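Local coordinates for protein 2-oxoglutarate carboxylase small subunit (Hydrogenobacter thermophilus, PDB 7KCT) that is the biotin carboxylase-type small subunit of a carboxylase, with an ATP-grasp fold that holds adenosine-5'-diphosphate, bicarbonate and magnesium ions, at residues A[243-248]-A[344-349]. Residues are numbered along the deposited sequence; the frame is centred on the assembly and turned at random.
Sequences NQKLVE and ECRINA. With ADP (adenosine-5'-diphosphate), chain D.
Glu-248 OE2 is gripped by two nitrogens of Arg-346: NE at 2.7 Å, its hydrogen bond to the syn lone pair forming part of a salt bridge near the guanidinium plane, and NH2 in a weaker, more bent bond. Here, in a biotin carboxylase-type ATP-grasp protein, strand 244-250, broken near Leu-246, pairs antiparallel with strand 341-351 in one curled sheet, where sequence of the ATP-grasp family meets that of the C-terminal family. Arg-346 N bonds to Leu-246 O, while Glu-248 and Glu-344 form a hydrogen-bonded pair, joined N to O both ways. Between these bonds Val-247 and Cys-345 make a non-hydrogen-bonded pair, with Val-247 CG2 against Cys-345 SG and Leu-430 of helix 427-435 touching both side chains. The Arg-346 chain runs extended from CG to NE, which carries its flat end to one bound ADP: NH2 donates to O3A at 2.9 Å and NH1 to O1A at 3.1 Å. Glu-304 forms a second salt bridge with NH2, so the two carboxylates probably hold the guanidinium from turning. Lys-245 O lies 3.4 Å above one face of that group, toward its rim. Gln-244 NE2 adds a weak bond to ADP O1A, and Lys-245 NZ reaches O2B while also bridging Glu-283, Glu-304 and Glu-218; Glu-283 is a magnesium ligand. Bent at chi2 (104°), Glu-248 turns its other oxygen to Glu-344, the carboxylate planes 78° apart. Glu-248 OE1 and Glu-344 OE1 stand 2.8 Å apart in this buried place, so one of the two acids probably carries a proton, and Glu-344 CG lies 3.1 Å from the same Glu-248 OE1.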
ATOM      1  N   ASN A 243      19.933   3.590 -20.677  1.00 33.45           N
ATOM      2  CA  ASN A 243      20.767   3.611 -19.478  1.00 45.19           C
ATOM      3  C   ASN A 243      20.041   4.207 -18.264  1.00 39.72           C
ATOM      4  O   ASN A 243      20.691   4.708 -17.336  1.00 39.07           O
ATOM      5  CB  ASN A 243      22.062   4.378 -19.752  1.00 40.25           C
ATOM      6  CG  ASN A 243      22.820   3.816 -20.916  1.00 40.22           C
ATOM      7  OD1 ASN A 243      23.028   4.507 -21.910  1.00 52.77           O
ATOM      8  ND2 ASN A 243      23.254   2.570 -20.801  1.00 46.21           N
ATOM      9  N   GLN A 244      18.705   4.167 -18.273  1.00 42.01           N
ATOM     10  CA  GLN A 244      17.864   4.627 -17.170  1.00 39.78           C
ATOM     11  C   GLN A 244      16.941   3.506 -16.711  1.00 37.44           C
ATOM     12  O   GLN A 244      16.402   2.744 -17.523  1.00 34.90           O
ATOM     13  CB  GLN A 244      17.074   5.847 -17.594  1.00 45.57           C
ATOM     14  CG  GLN A 244      16.552   6.703 -16.477  1.00 53.80           C
ATOM     15  CD  GLN A 244      15.680   7.824 -17.024  1.00 64.60           C
ATOM     16  OE1 GLN A 244      15.844   8.254 -18.184  1.00 66.51           O
ATOM     17  NE2 GLN A 244      14.730   8.286 -16.208  1.00 54.43           N
ATOM     18  N   LYS A 245      16.751   3.429 -15.401  1.00 34.56           N
ATOM     19  CA  LYS A 245      16.135   2.265 -14.798  1.00 29.14           C
ATOM     20  C   LYS A 245      14.641   2.208 -15.086  1.00 32.02           C
ATOM     21  O   LYS A 245      13.975   3.226 -15.284  1.00 32.10           O
ATOM     22  CB  LYS A 245      16.405   2.267 -13.304  1.00 34.41           C
ATOM     23  CG  LYS A 245      17.906   2.318 -13.016  1.00 39.46           C
ATOM     24  CD  LYS A 245      18.205   2.904 -11.654  1.00 38.40           C
ATOM     25  CE  LYS A 245      19.689   3.214 -11.497  1.00 40.04           C
ATOM     26  NZ  LYS A 245      19.895   4.226 -10.428  1.00 42.14           N
ATOM     27  N   LEU A 246      14.138   0.993 -15.172  1.00 28.78           N
ATOM     28  CA  LEU A 246      12.721   0.714 -15.379  1.00 33.45           C
ATOM     29  C   LEU A 246      12.153  -0.197 -14.316  1.00 30.66           C
ATOM     30  O   LEU A 246      11.005  -0.010 -13.876  1.00 30.89           O
ATOM     31  CB  LEU A 246      12.523   0.066 -16.746  1.00 35.30           C
ATOM     32  CG  LEU A 246      11.158  -0.137 -17.363  1.00 42.43           C
ATOM     33  CD1 LEU A 246      10.527   1.202 -17.617  1.00 42.90           C
ATOM     34  CD2 LEU A 246      11.391  -0.964 -18.664  1.00 41.47           C
ATOM     35  N   VAL A 247      12.933  -1.181 -13.889  1.00 27.46           N
ATOM     36  CA  VAL A 247      12.528  -2.131 -12.876  1.00 29.10           C
ATOM     37  C   VAL A 247      13.646  -2.264 -11.859  1.00 31.73           C
ATOM     38  O   VAL A 247      14.801  -2.504 -12.213  1.00 35.61           O
ATOM     39  CB  VAL A 247      12.208  -3.512 -13.479  1.00 39.52           C
ATOM     40  CG1 VAL A 247      11.886  -4.485 -12.330  1.00 27.24           C
ATOM     41  CG2 VAL A 247      11.069  -3.424 -14.550  1.00 32.57           C
ATOM     42  N   GLU A 248      13.288  -2.217 -10.609  1.00 33.37           N
ATOM     43  CA  GLU A 248      14.249  -2.295  -9.524  1.00 30.14           C
ATOM     44  C   GLU A 248      13.788  -3.292  -8.484  1.00 30.35           C
ATOM     45  O   GLU A 248      12.598  -3.357  -8.149  1.00 29.94           O
ATOM     46  CB  GLU A 248      14.414  -0.881  -8.899  1.00 35.60           C
ATOM     47  CG  GLU A 248      14.790   0.211  -9.893  1.00 38.79           C
ATOM     48  CD  GLU A 248      13.635   1.157 -10.274  1.00 42.08           C
ATOM     49  OE1 GLU A 248      12.459   0.940  -9.881  1.00 41.33           O
ATOM     50  OE2 GLU A 248      13.937   2.169 -10.944  1.00 44.33           O
ATOM     51  N   GLU A 344       9.858  -2.722  -7.746  1.00 22.71           N
ATOM     52  CA  GLU A 344       9.295  -1.477  -8.204  1.00 25.65           C
ATOM     53  C   GLU A 344       9.320  -1.436  -9.721  1.00 26.39           C
ATOM     54  O   GLU A 344      10.352  -1.694 -10.349  1.00 29.45           O
ATOM     55  CB  GLU A 344      10.063  -0.257  -7.630  1.00 27.79           C
ATOM     56  CG  GLU A 344       9.742   1.080  -8.373  1.00 29.10           C
ATOM     57  CD  GLU A 344      10.410   2.316  -7.753  1.00 37.64           C
ATOM     58  OE1 GLU A 344      11.357   2.924  -8.326  1.00 40.99           O
ATOM     59  OE2 GLU A 344       9.949   2.717  -6.679  1.00 36.07           O
ATOM     60  N   CYS A 345       8.214  -1.007 -10.306  1.00 25.29           N
ATOM     61  CA  CYS A 345       8.132  -0.775 -11.732  1.00 29.83           C
ATOM     62  C   CYS A 345       7.778   0.683 -11.967  1.00 29.80           C
ATOM     63  O   CYS A 345       6.875   1.215 -11.318  1.00 31.25           O
ATOM     64  CB  CYS A 345       7.127  -1.701 -12.397  1.00 28.19           C
ATOM     65  SG  CYS A 345       7.523  -3.455 -12.322  1.00 36.32           S
ATOM     66  N   ARG A 346       8.511   1.324 -12.871  1.00 26.88           N
ATOM     67  CA  ARG A 346       8.226   2.697 -13.262  1.00 28.62           C
ATOM     68  C   ARG A 346       7.158   2.666 -14.325  1.00 30.34           C
ATOM     69  O   ARG A 346       7.340   2.019 -15.368  1.00 30.74           O
ATOM     70  CB  ARG A 346       9.470   3.398 -13.785  1.00 31.52           C
ATOM     71  CG  ARG A 346      10.599   3.306 -12.798  1.00 35.49           C
ATOM     72  CD  ARG A 346      11.566   4.409 -13.044  1.00 37.80           C
ATOM     73  NE  ARG A 346      12.746   4.298 -12.198  1.00 38.88           N
ATOM     74  CZ  ARG A 346      13.704   5.202 -12.212  1.00 37.75           C
ATOM     75  NH1 ARG A 346      13.561   6.253 -13.019  1.00 41.74           N
ATOM     76  NH2 ARG A 346      14.799   5.045 -11.470  1.00 36.17           N
ATOM     77  N   ILE A 347       6.049   3.341 -14.051  1.00 24.54           N
ATOM     78  CA  ILE A 347       4.951   3.489 -14.999  1.00 26.52           C
ATOM     79  C   ILE A 347       5.182   4.822 -15.688  1.00 28.43           C
ATOM     80  O   ILE A 347       4.880   5.874 -15.116  1.00 24.69           O
ATOM     81  CB  ILE A 347       3.577   3.481 -14.326  1.00 30.00           C
ATOM     82  CG1 ILE A 347       3.486   2.400 -13.267  1.00 31.19           C
ATOM     83  CG2 ILE A 347       2.509   3.370 -15.359  1.00 32.35           C
ATOM     84  CD1 ILE A 347       3.627   1.111 -13.770  1.00 32.28           C
ATOM     85  N   ASN A 348       5.717   4.785 -16.909  1.00 26.61           N
ATOM     86  CA  ASN A 348       6.039   5.989 -17.651  1.00 24.54           C
ATOM     87  C   ASN A 348       5.047   6.178 -18.780  1.00 23.81           C
ATOM     88  O   ASN A 348       4.518   5.209 -19.346  1.00 29.37           O
ATOM     89  CB  ASN A 348       7.461   5.939 -18.249  1.00 35.14           C
ATOM     90  CG  ASN A 348       8.540   5.759 -17.211  1.00 36.83           C
ATOM     91  OD1 ASN A 348       8.501   6.349 -16.137  1.00 36.40           O
ATOM     92  ND2 ASN A 348       9.535   4.937 -17.538  1.00 39.67           N
ATOM     93  N   ALA A 349       4.793   7.433 -19.111  1.00 27.18           N
ATOM     94  CA  ALA A 349       3.988   7.784 -20.278  1.00 29.20           C
ATOM     95  C   ALA A 349       4.944   7.743 -21.472  1.00 32.98           C
ATOM     96  O   ALA A 349       5.579   8.738 -21.810  1.00 28.58           O
ATOM     97  CB  ALA A 349       3.354   9.165 -20.124  1.00 28.08           C
TER
HETATM   98  PB  ADP D 502      17.534   7.616 -10.086  1.00 42.56           P
HETATM   99  O1B ADP D 502      16.900   8.377  -8.936  1.00 35.08           O
HETATM  100  O2B ADP D 502      17.798   6.129 -10.002  1.00 41.42           O
HETATM  101  O3B ADP D 502      18.558   8.375 -10.870  1.00 49.52           O
HETATM  102  PA  ADP D 502      16.510   8.433 -12.702  1.00 49.22           P
HETATM  103  O1A ADP D 502      15.367   8.637 -13.638  1.00 47.01           O
HETATM  104  O2A ADP D 502      17.962   8.418 -13.146  1.00 47.96           O
HETATM  105  O3A ADP D 502      16.282   7.492 -11.446  1.00 46.16           O
HETATM  106  O5' ADP D 502      16.539  10.259 -11.956  1.00 49.08           O
HETATM  107  C5' ADP D 502      15.208  10.919 -12.067  1.00 43.92           C
HETATM  108  C4' ADP D 502      15.264  12.295 -12.552  1.00 45.69           C
HETATM  109  O4' ADP D 502      16.466  12.986 -12.293  1.00 43.01           O
HETATM  110  C3' ADP D 502      15.090  12.087 -14.165  1.00 51.45           C
HETATM  111  O3' ADP D 502      14.335  13.072 -14.632  1.00 52.12           O
HETATM  112  C2' ADP D 502      16.625  12.188 -14.521  1.00 55.86           C
HETATM  113  O2' ADP D 502      16.832  12.737 -15.737  1.00 53.10           O
HETATM  114  C1' ADP D 502      16.975  13.313 -13.502  1.00 42.86           C
HETATM  115  N9  ADP D 502      18.439  13.360 -13.092  1.00 48.18           N
HETATM  116  C8  ADP D 502      19.268  12.317 -12.611  1.00 50.27           C
HETATM  117  N7  ADP D 502      20.543  12.718 -12.361  1.00 47.75           N
HETATM  118  C5  ADP D 502      20.529  14.067 -12.647  1.00 49.88           C
HETATM  119  C6  ADP D 502      21.555  15.029 -12.583  1.00 51.48           C
HETATM  120  N6  ADP D 502      22.823  14.680 -12.164  1.00 55.68           N
HETATM  121  N1  ADP D 502      21.300  16.333 -12.934  1.00 45.18           N
HETATM  122  C2  ADP D 502      20.006  16.580 -13.365  1.00 41.46           C
HETATM  123  N3  ADP D 502      18.927  15.766 -13.482  1.00 44.39           N
HETATM  124  C4  ADP D 502      19.236  14.491 -13.099  1.00 45.20           C